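Side-chain contacts in putative HTH-type transcriptional regulator PH0061 (Pyrococcus horikoshii, PDB 2DBB), which probably binds specific DNA sequences and so regulates transcription: residues 15-20 with 31-36; 67-72 with 143-148; 84-89 with 98-103. All coordinates share one frame; numbering follows the deposited sequence.

Interaction 1 of 3, residues 15-20 with 31-36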
loop_
_atom_site.group_PDB
_atom_site.type_symbol
_atom_site.label_atom_id
_atom_site.label_comp_id
_atom_site.label_asym_id
_atom_site.label_seq_id
_atom_site.Cartn_x
_atom_site.Cartn_y
_atom_site.Cartn_z
ATOM N N VAL B 15 -5.395 -10.693 -12.193
ATOM C CA VAL B 15 -4.761 -9.926 -11.133
ATOM C C VAL B 15 -5.281 -8.490 -11.162
ATOM O O VAL B 15 -5.622 -7.913 -10.124
ATOM C CB VAL B 15 -3.225 -9.946 -11.302
ATOM C CG1 VAL B 15 -2.588 -8.818 -10.503
ATOM C CG2 VAL B 15 -2.682 -11.301 -10.840
ATOM N N LYS B 16 -5.340 -7.922 -12.359
ATOM C CA LYS B 16 -5.828 -6.558 -12.544
ATOM C C LYS B 16 -7.261 -6.423 -12.012
ATOM O O LYS B 16 -7.586 -5.466 -11.314
ATOM C CB LYS B 16 -5.795 -6.200 -14.037
ATOM C CG LYS B 16 -4.403 -6.004 -14.631
ATOM C CD LYS B 16 -3.821 -4.652 -14.228
ATOM C CE LYS B 16 -2.559 -4.301 -15.018
ATOM N NZ LYS B 16 -1.387 -5.153 -14.665
ATOM N N ILE B 17 -8.111 -7.393 -12.342
ATOM C CA ILE B 17 -9.504 -7.374 -11.908
ATOM C C ILE B 17 -9.661 -7.530 -10.395
ATOM O O ILE B 17 -10.373 -6.753 -9.760
ATOM C CB ILE B 17 -10.311 -8.473 -12.635
ATOM C CG1 ILE B 17 -10.286 -8.201 -14.145
ATOM C CG2 ILE B 17 -11.753 -8.503 -12.126
ATOM C CD1 ILE B 17 -10.947 -9.273 -14.986
ATOM N N LEU B 18 -8.992 -8.527 -9.826
ATOM C CA LEU B 18 -9.056 -8.784 -8.391
ATOM C C LEU B 18 -8.549 -7.625 -7.554
ATOM O O LEU B 18 -8.927 -7.480 -6.390
ATOM C CB LEU B 18 -8.253 -10.039 -8.047
ATOM C CG LEU B 18 -8.864 -11.344 -8.559
ATOM C CD1 LEU B 18 -7.933 -12.504 -8.267
ATOM C CD2 LEU B 18 -10.218 -11.549 -7.900
ATOM N N SER B 19 -7.688 -6.801 -8.140
ATOM C CA SER B 19 -7.154 -5.661 -7.420
ATOM C C SER B 19 -8.200 -4.555 -7.278
ATOM O O SER B 19 -8.077 -3.701 -6.398
ATOM C CB SER B 19 -5.889 -5.128 -8.116
ATOM O OG SER B 19 -6.169 -4.606 -9.403
ATOM N N GLU B 20 -9.231 -4.581 -8.128
ATOM C CA GLU B 20 -10.307 -3.583 -8.074
ATOM C C GLU B 20 -11.499 -4.116 -7.276
ATOM O O GLU B 20 -12.219 -3.344 -6.633
ATOM C CB GLU B 20 -10.781 -3.202 -9.484
ATOM C CG GLU B 20 -9.801 -2.361 -10.299
ATOM C CD GLU B 20 -9.474 -1.014 -9.656
ATOM O OE1 GLU B 20 -10.331 -0.444 -8.940
ATOM O OE2 GLU B 20 -8.356 -0.509 -9.887
ATOM N N ASP B 31 -17.338 -15.184 -16.321
ATOM C CA ASP B 31 -18.194 -14.458 -17.253
ATOM C C ASP B 31 -17.471 -13.270 -17.871
ATOM O O ASP B 31 -17.550 -13.042 -19.075
ATOM C CB ASP B 31 -19.463 -13.973 -16.546
ATOM C CG ASP B 31 -20.385 -15.113 -16.180
ATOM O OD1 ASP B 31 -20.201 -16.212 -16.748
ATOM O OD2 ASP B 31 -21.295 -14.913 -15.343
ATOM N N ILE B 32 -16.772 -12.506 -17.038
ATOM C CA ILE B 32 -16.026 -11.350 -17.518
ATOM C C ILE B 32 -14.907 -11.770 -18.472
ATOM O O ILE B 32 -14.655 -11.097 -19.474
ATOM C CB ILE B 32 -15.399 -10.564 -16.340
ATOM C CG1 ILE B 32 -16.502 -9.849 -15.552
ATOM C CG2 ILE B 32 -14.359 -9.570 -16.859
ATOM C CD1 ILE B 32 -16.056 -9.308 -14.197
ATOM N N LEU B 33 -14.253 -12.890 -18.172
ATOM C CA LEU B 33 -13.139 -13.362 -18.992
ATOM C C LEU B 33 -13.493 -14.417 -20.037
ATOM O O LEU B 33 -12.606 -14.997 -20.671
ATOM C CB LEU B 33 -12.014 -13.875 -18.079
ATOM C CG LEU B 33 -11.385 -12.810 -17.159
ATOM C CD1 LEU B 33 -10.420 -13.457 -16.181
ATOM C CD2 LEU B 33 -10.668 -11.765 -18.004
ATOM N N ASN B 34 -14.786 -14.658 -20.222
ATOM C CA ASN B 34 -15.258 -15.627 -21.208
ATOM C C ASN B 34 -14.541 -16.974 -21.110
ATOM O O ASN B 34 -13.932 -17.446 -22.070
ATOM C CB ASN B 34 -15.093 -15.041 -22.614
ATOM C CG ASN B 34 -15.720 -15.909 -23.688
ATOM O OD1 ASN B 34 -16.890 -16.284 -23.600
ATOM N ND2 ASN B 34 -14.943 -16.222 -24.715
ATOM N N THR B 35 -14.613 -17.583 -19.933
ATOM C CA THR B 35 -13.997 -18.874 -19.685
ATOM C C THR B 35 -14.893 -19.598 -18.686
ATOM O O THR B 35 -15.994 -19.136 -18.397
ATOM C CB THR B 35 -12.567 -18.714 -19.111
ATOM O OG1 THR B 35 -12.008 -20.007 -18.842
ATOM C CG2 THR B 35 -12.586 -17.893 -17.832
ATOM N N THR B 36 -14.440 -20.724 -18.157
ATOM C CA THR B 36 -15.265 -21.454 -17.208
ATOM C C THR B 36 -14.879 -21.124 -15.776
ATOM O O THR B 36 -13.768 -20.668 -15.509
ATOM C CB THR B 36 -15.133 -22.971 -17.392
ATOM O OG1 THR B 36 -13.853 -23.395 -16.909
ATOM C CG2 THR B 36 -15.266 -23.339 -18.865
#

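Interaction 2 of 3, residues 67-72 with 143-148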
loop_
_atom_site.group_PDB
_atom_site.type_symbol
_atom_site.label_atom_id
_atom_site.label_comp_id
_atom_site.label_asym_id
_atom_site.label_seq_id
_atom_site.Cartn_x
_atom_site.Cartn_y
_atom_site.Cartn_z
ATOM N N TYR B 67 -6.980 6.970 12.182
ATOM C CA TYR B 67 -5.545 6.758 12.058
ATOM C C TYR B 67 -4.914 7.778 11.116
ATOM O O TYR B 67 -5.608 8.535 10.441
ATOM C CB TYR B 67 -5.256 5.359 11.493
ATOM C CG TYR B 67 -5.718 4.199 12.343
ATOM C CD1 TYR B 67 -5.116 3.924 13.572
ATOM C CD2 TYR B 67 -6.738 3.357 11.904
ATOM C CE1 TYR B 67 -5.517 2.835 14.340
ATOM C CE2 TYR B 67 -7.150 2.267 12.662
ATOM C CZ TYR B 67 -6.536 2.011 13.878
ATOM O OH TYR B 67 -6.932 0.927 14.624
ATOM N N MET B 68 -3.583 7.774 11.086
ATOM C CA MET B 68 -2.807 8.637 10.211
ATOM C C MET B 68 -1.548 7.855 9.847
ATOM O O MET B 68 -1.086 7.015 10.623
ATOM C CB MET B 68 -2.425 9.953 10.911
ATOM C CG MET B 68 -1.374 9.829 12.018
ATOM S SD MET B 68 -0.758 11.444 12.650
ATOM C CE MET B 68 0.355 11.880 11.388
ATOM N N TYR B 69 -1.011 8.105 8.660
ATOM C CA TYR B 69 0.206 7.433 8.226
ATOM C C TYR B 69 1.429 8.268 8.555
ATOM O O TYR B 69 1.354 9.487 8.718
ATOM C CB TYR B 69 0.218 7.210 6.709
ATOM C CG TYR B 69 -0.595 6.046 6.206
ATOM C CD1 TYR B 69 -0.490 4.788 6.797
ATOM C CD2 TYR B 69 -1.431 6.186 5.096
ATOM C CE1 TYR B 69 -1.191 3.694 6.294
ATOM C CE2 TYR B 69 -2.139 5.101 4.587
ATOM C CZ TYR B 69 -2.010 3.854 5.190
ATOM O OH TYR B 69 -2.688 2.767 4.679
ATOM N N ALA B 70 2.560 7.586 8.640
ATOM C CA ALA B 70 3.843 8.219 8.871
ATOM C C ALA B 70 4.790 7.404 8.013
ATOM O O ALA B 70 4.670 6.180 7.940
ATOM C CB ALA B 70 4.247 8.131 10.337
ATOM N N ILE B 71 5.699 8.086 7.328
ATOM C CA ILE B 71 6.670 7.401 6.501
ATOM C C ILE B 71 8.006 7.653 7.176
ATOM O O ILE B 71 8.324 8.789 7.522
ATOM C CB ILE B 71 6.728 7.975 5.066
ATOM C CG1 ILE B 71 5.384 7.770 4.351
ATOM C CG2 ILE B 71 7.847 7.312 4.294
ATOM C CD1 ILE B 71 5.041 6.323 4.061
ATOM N N VAL B 72 8.765 6.586 7.390
ATOM C CA VAL B 72 10.077 6.705 8.006
ATOM C C VAL B 72 11.142 6.370 6.964
ATOM O O VAL B 72 11.164 5.280 6.385
ATOM C CB VAL B 72 10.198 5.777 9.230
ATOM C CG1 VAL B 72 11.587 5.904 9.858
ATOM C CG2 VAL B 72 9.127 6.144 10.244
ATOM N N SER B 143 -0.360 14.107 6.263
ATOM C CA SER B 143 -1.550 14.897 6.551
ATOM C C SER B 143 -2.685 14.577 5.590
ATOM O O SER B 143 -3.857 14.757 5.923
ATOM C CB SER B 143 -1.221 16.385 6.488
ATOM O OG SER B 143 -0.641 16.720 5.240
ATOM N N GLU B 144 -2.346 14.091 4.400
ATOM C CA GLU B 144 -3.374 13.753 3.424
ATOM C C GLU B 144 -2.981 12.624 2.484
ATOM O O GLU B 144 -1.871 12.602 1.956
ATOM C CB GLU B 144 -3.722 14.976 2.567
ATOM C CG GLU B 144 -4.295 16.160 3.325
ATOM C CD GLU B 144 -4.324 17.429 2.482
ATOM O OE1 GLU B 144 -4.858 17.385 1.350
ATOM O OE2 GLU B 144 -3.812 18.468 2.954
ATOM N N VAL B 145 -3.900 11.690 2.280
ATOM C CA VAL B 145 -3.683 10.598 1.346
ATOM C C VAL B 145 -4.558 10.959 0.144
ATOM O O VAL B 145 -5.782 10.927 0.229
ATOM C CB VAL B 145 -4.134 9.242 1.929
ATOM C CG1 VAL B 145 -4.032 8.148 0.853
ATOM C CG2 VAL B 145 -3.262 8.883 3.136
ATOM N N ARG B 146 -3.931 11.311 -0.973
ATOM C CA ARG B 146 -4.677 11.704 -2.161
ATOM C C ARG B 146 -4.973 10.546 -3.107
ATOM O O ARG B 146 -6.038 10.486 -3.717
ATOM C CB ARG B 146 -3.917 12.806 -2.897
ATOM C CG ARG B 146 -3.780 14.091 -2.080
ATOM C CD ARG B 146 -5.143 14.706 -1.795
ATOM N NE ARG B 146 -5.820 15.074 -3.037
ATOM C CZ ARG B 146 -5.564 16.179 -3.730
ATOM N NH1 ARG B 146 -4.647 17.040 -3.300
ATOM N NH2 ARG B 146 -6.210 16.414 -4.869
ATOM N N LYS B 147 -4.027 9.631 -3.232
ATOM C CA LYS B 147 -4.203 8.477 -4.093
ATOM C C LYS B 147 -3.552 7.299 -3.396
ATOM O O LYS B 147 -2.510 7.457 -2.770
ATOM C CB LYS B 147 -3.536 8.712 -5.444
ATOM C CG LYS B 147 -3.859 7.639 -6.475
ATOM C CD LYS B 147 -3.280 7.999 -7.832
ATOM C CE LYS B 147 -3.677 6.979 -8.889
ATOM N NZ LYS B 147 -3.099 7.355 -10.217
ATOM N N PHE B 148 -4.176 6.129 -3.483
ATOM C CA PHE B 148 -3.614 4.946 -2.853
ATOM C C PHE B 148 -4.091 3.652 -3.504
ATOM O O PHE B 148 -5.236 3.245 -3.323
ATOM C CB PHE B 148 -3.965 4.924 -1.367
ATOM C CG PHE B 148 -3.014 4.113 -0.541
ATOM C CD1 PHE B 148 -1.910 4.712 0.054
ATOM C CD2 PHE B 148 -3.206 2.745 -0.381
ATOM C CE1 PHE B 148 -1.005 3.960 0.803
ATOM C CE2 PHE B 148 -2.308 1.980 0.364
ATOM C CZ PHE B 148 -1.205 2.588 0.959
#

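Interaction 3 of 3, residues 84-89 with 98-103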
loop_
_atom_site.group_PDB
_atom_site.type_symbol
_atom_site.label_atom_id
_atom_site.label_comp_id
_atom_site.label_asym_id
_atom_site.label_seq_id
_atom_site.Cartn_x
_atom_site.Cartn_y
_atom_site.Cartn_z
ATOM N N LYS B 84 19.345 -6.130 9.945
ATOM C CA LYS B 84 18.972 -6.324 11.339
ATOM C C LYS B 84 17.818 -5.401 11.693
ATOM O O LYS B 84 16.889 -5.804 12.384
ATOM C CB LYS B 84 20.156 -6.048 12.270
ATOM C CG LYS B 84 19.898 -6.463 13.713
ATOM C CD LYS B 84 21.136 -6.270 14.578
ATOM C CE LYS B 84 20.971 -6.903 15.959
ATOM N NZ LYS B 84 19.874 -6.298 16.767
ATOM N N VAL B 85 17.877 -4.159 11.221
ATOM C CA VAL B 85 16.804 -3.213 11.495
ATOM C C VAL B 85 15.520 -3.773 10.913
ATOM O O VAL B 85 14.477 -3.782 11.565
ATOM C CB VAL B 85 17.052 -1.843 10.830
ATOM C CG1 VAL B 85 15.834 -0.950 11.029
ATOM C CG2 VAL B 85 18.286 -1.188 11.418
ATOM N N ILE B 86 15.613 -4.243 9.673
ATOM C CA ILE B 86 14.466 -4.790 8.969
ATOM C C ILE B 86 13.833 -5.982 9.674
ATOM O O ILE B 86 12.607 -6.084 9.743
ATOM C CB ILE B 86 14.850 -5.169 7.534
ATOM C CG1 ILE B 86 15.199 -3.891 6.754
ATOM C CG2 ILE B 86 13.709 -5.931 6.869
ATOM C CD1 ILE B 86 15.848 -4.135 5.419
ATOM N N SER B 87 14.657 -6.884 10.202
ATOM C CA SER B 87 14.122 -8.049 10.897
ATOM C C SER B 87 13.562 -7.601 12.243
ATOM O O SER B 87 12.636 -8.206 12.773
ATOM C CB SER B 87 15.212 -9.109 11.104
ATOM O OG SER B 87 16.213 -8.655 12.000
ATOM N N GLU B 88 14.132 -6.526 12.778
ATOM C CA GLU B 88 13.710 -5.967 14.059
ATOM C C GLU B 88 12.324 -5.324 13.992
ATOM O O GLU B 88 11.529 -5.455 14.920
ATOM C CB GLU B 88 14.724 -4.917 14.528
ATOM C CG GLU B 88 15.498 -5.279 15.791
ATOM C CD GLU B 88 14.627 -5.310 17.038
ATOM O OE1 GLU B 88 14.052 -4.259 17.402
ATOM O OE2 GLU B 88 14.517 -6.390 17.656
ATOM N N ILE B 89 12.028 -4.637 12.892
ATOM C CA ILE B 89 10.743 -3.957 12.759
ATOM C C ILE B 89 9.665 -4.665 11.938
ATOM O O ILE B 89 8.485 -4.337 12.058
ATOM C CB ILE B 89 10.935 -2.549 12.152
ATOM C CG1 ILE B 89 11.477 -2.670 10.726
ATOM C CG2 ILE B 89 11.884 -1.734 13.023
ATOM C CD1 ILE B 89 11.604 -1.351 9.995
ATOM N N VAL B 98 7.793 -2.352 4.637
ATOM C CA VAL B 98 9.225 -2.198 4.801
ATOM C C VAL B 98 9.841 -2.522 3.456
ATOM O O VAL B 98 9.575 -3.572 2.865
ATOM C CB VAL B 98 9.774 -3.154 5.882
ATOM C CG1 VAL B 98 11.287 -2.986 6.010
ATOM C CG2 VAL B 98 9.102 -2.846 7.214
ATOM N N GLU B 99 10.655 -1.602 2.965
ATOM C CA GLU B 99 11.275 -1.773 1.671
ATOM C C GLU B 99 12.729 -1.331 1.697
ATOM O O GLU B 99 13.107 -0.445 2.465
ATOM C CB GLU B 99 10.485 -0.961 0.631
ATOM C CG GLU B 99 9.073 -1.493 0.359
ATOM C CD GLU B 99 8.185 -0.495 -0.396
ATOM O OE1 GLU B 99 7.790 0.535 0.198
ATOM O OE2 GLU B 99 7.882 -0.731 -1.587
ATOM N N LYS B 100 13.545 -1.975 0.869
ATOM C CA LYS B 100 14.950 -1.626 0.759
ATOM C C LYS B 100 15.063 -0.881 -0.562
ATOM O O LYS B 100 14.441 -1.262 -1.553
ATOM C CB LYS B 100 15.830 -2.878 0.734
ATOM C CG LYS B 100 15.701 -3.751 1.975
ATOM C CD LYS B 100 16.592 -4.977 1.886
ATOM C CE LYS B 100 18.054 -4.573 1.797
ATOM N NZ LYS B 100 18.932 -5.767 1.714
ATOM N N GLY B 101 15.837 0.193 -0.576
ATOM C CA GLY B 101 15.965 0.954 -1.800
ATOM C C GLY B 101 17.366 1.409 -2.124
ATOM O O GLY B 101 18.289 1.284 -1.326
ATOM N N VAL B 102 17.509 1.940 -3.330
ATOM C CA VAL B 102 18.770 2.465 -3.820
ATOM C C VAL B 102 18.533 3.961 -3.978
ATOM O O VAL B 102 17.700 4.376 -4.793
ATOM C CB VAL B 102 19.126 1.850 -5.190
ATOM C CG1 VAL B 102 20.363 2.528 -5.765
ATOM C CG2 VAL B 102 19.349 0.352 -5.040
ATOM N N GLY B 103 19.245 4.762 -3.186
ATOM C CA GLY B 103 19.079 6.204 -3.245
ATOM C C GLY B 103 19.452 6.870 -1.936
ATOM O O GLY B 103 20.207 6.296 -1.145
#

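Interaction 1 of 3, residues 15-20 with 31-36
Everything that passes directly between 15-20 and 31-36 is apolar, and it converges on one methyl group, CD1 of Ile17. Ile17 stands near the end of helix 9-18 and points at the end of helix 26-32. With CG1 anti to the carbonyl carbon (chi1 -62°) and the chain extended to CD1, the methyl spans the distance to helix 26-32, where the nearest CA atoms, those of Ile17 and Ile32, are 9.5 Å apart. There it meets two neighbours. Ile17 CD1 touches the branch methyl CG2 of Ile32 at 3.9 Å, the two side chains sliding past each other in opposite directions. Leu33, the first residue to leave helical geometry, comes tip to tip instead, with its CD2 at 3.9 Å from Ile17 CD1. Leu33 also packs on Gln13 and Leu14 of helix 9-18 and on Ile40 of helix 37-49, while Ile32 stays exposed.

Hydrogen bonds stay within each side. Ser19 OG turns back to Lys16 O, but the 2.5 Å between these two atoms is doubtfully short. Thr36 is the N-cap of helix 37-49, its OG1 bonded to Arg39 N. The second subunit touches this region too: Ser19 O accepts a hydrogen bond from Thr57 OG1 of that chain. The turn 33-36 thus links helix 26-32 to helix 37-49, the predicted helix-turn-helix motif, with helix 9-18 packed against it as in a winged helix-turn-helix DNA-binding domain.

Interaction 2 of 3, residues 67-72 with 143-148
Where the last strand of the antiparallel sheet turns a corner at Ser143, its continuation 144-148 is joined to strand 67-76 by side chains, with Tyr69 in contact with Val145 and Phe148. No hydrogen bond passes between the two segments. Val145 meets the Tyr69 ring at its edge, near the ring plane: Val145 CG2 lies 3.8 Å from Tyr69 CD2. Tyr69 and Phe148 approach each other from opposite directions, the phenylalanine with CG anti to its backbone N (chi1 -156°), which sets its ring beside the tyrosine. The two rings are nearly parallel, at 19°, but slid so far apart that they barely overlap, with centroids 5.8 Å from each other. The nearest atoms are Tyr69 CE2 and Phe148 CE1, 4.1 Å apart, and Tyr69 OH and Phe148 CZ, 4.0 Å apart.

Arg110 of strand 107-114 makes a cation-pi contact with Tyr69 and also touches Phe148, while Glu99 of the second subunit packs on the tyrosine. Beyond the corner, Glu144, Val145, Lys147 and Phe148 pair antiparallel with a strand of that subunit. The buried aromatic pair therefore sits where the sheet of one ferredoxin-like domain runs on into the next, as in AsnC-family dimers.

Interaction 3 of 3, residues 84-89 with 98-103
Lys84 O, in the helix that presents Ile86 and Ile89 to strand 95-102, is held by two donors from the same face of its plane. Glu88 N lies 2.9 Å from Lys84 O, the regular helical bond, and Ser87 OG lies 3.0 Å from Lys84 O, tilted 30° from the carbonyl plane.

The contact itself is apolar. On the helix side Ile86 does most of the touching, splitting its branches between two residues. Its CG2 rests against Val98 CG1 at 3.9 Å, the side chains crossing at a slant. Its CD1 instead presses into the aliphatic part of Lys100, which runs across it at about a right angle; Ile86 CD1 to Lys100 CG is 3.5 Å, tighter than usual van der Waals contact. Lys100 is bent at chi3 where it touches Ile86, and its NZ makes a long, weak ion pair with Asp83 OD1. Val98 uses its other methyl for Ile89, with Val98 CG2 at 4.0 Å from Ile89 CD1. To bring CD1 there, Ile89 places CG1 in the crowded position between backbone N and carbonyl carbon (chi1 64°).

Arg146 of the second subunit also packs on Ile86, and residues 98-102 pair with a strand of that chain. Helix and strand run nearly antiparallel, at 168°, their axes 9.8 Å apart at closest approach: the second half of a split beta-alpha-beta unit, in which helix 79-89 connects strand 67-76 to strand 95-102, as in ferredoxin-like folds.

Overall arrangement
Interactions 2 and 3 are buried and both reach the same sheet; interaction 1 is a surface contact in the DNA-binding domain, about 30 Å and 34 Å from them between centres. None touches another, and no hydrogen bond crosses any of the three. Interaction 1 joins helix ends through a few aliphatic methyls, interaction 2 joins strand to strand by two aromatic rings and a valine, and interaction 3 lays a helix on a strand with aliphatic chains, including that of a lysine. Strand 67-76 of interaction 2 leads straight into helix 79-89 of interaction 3. The second subunit reaches all three, and in interactions 2 and 3 it extends the sheet by antiparallel pairing.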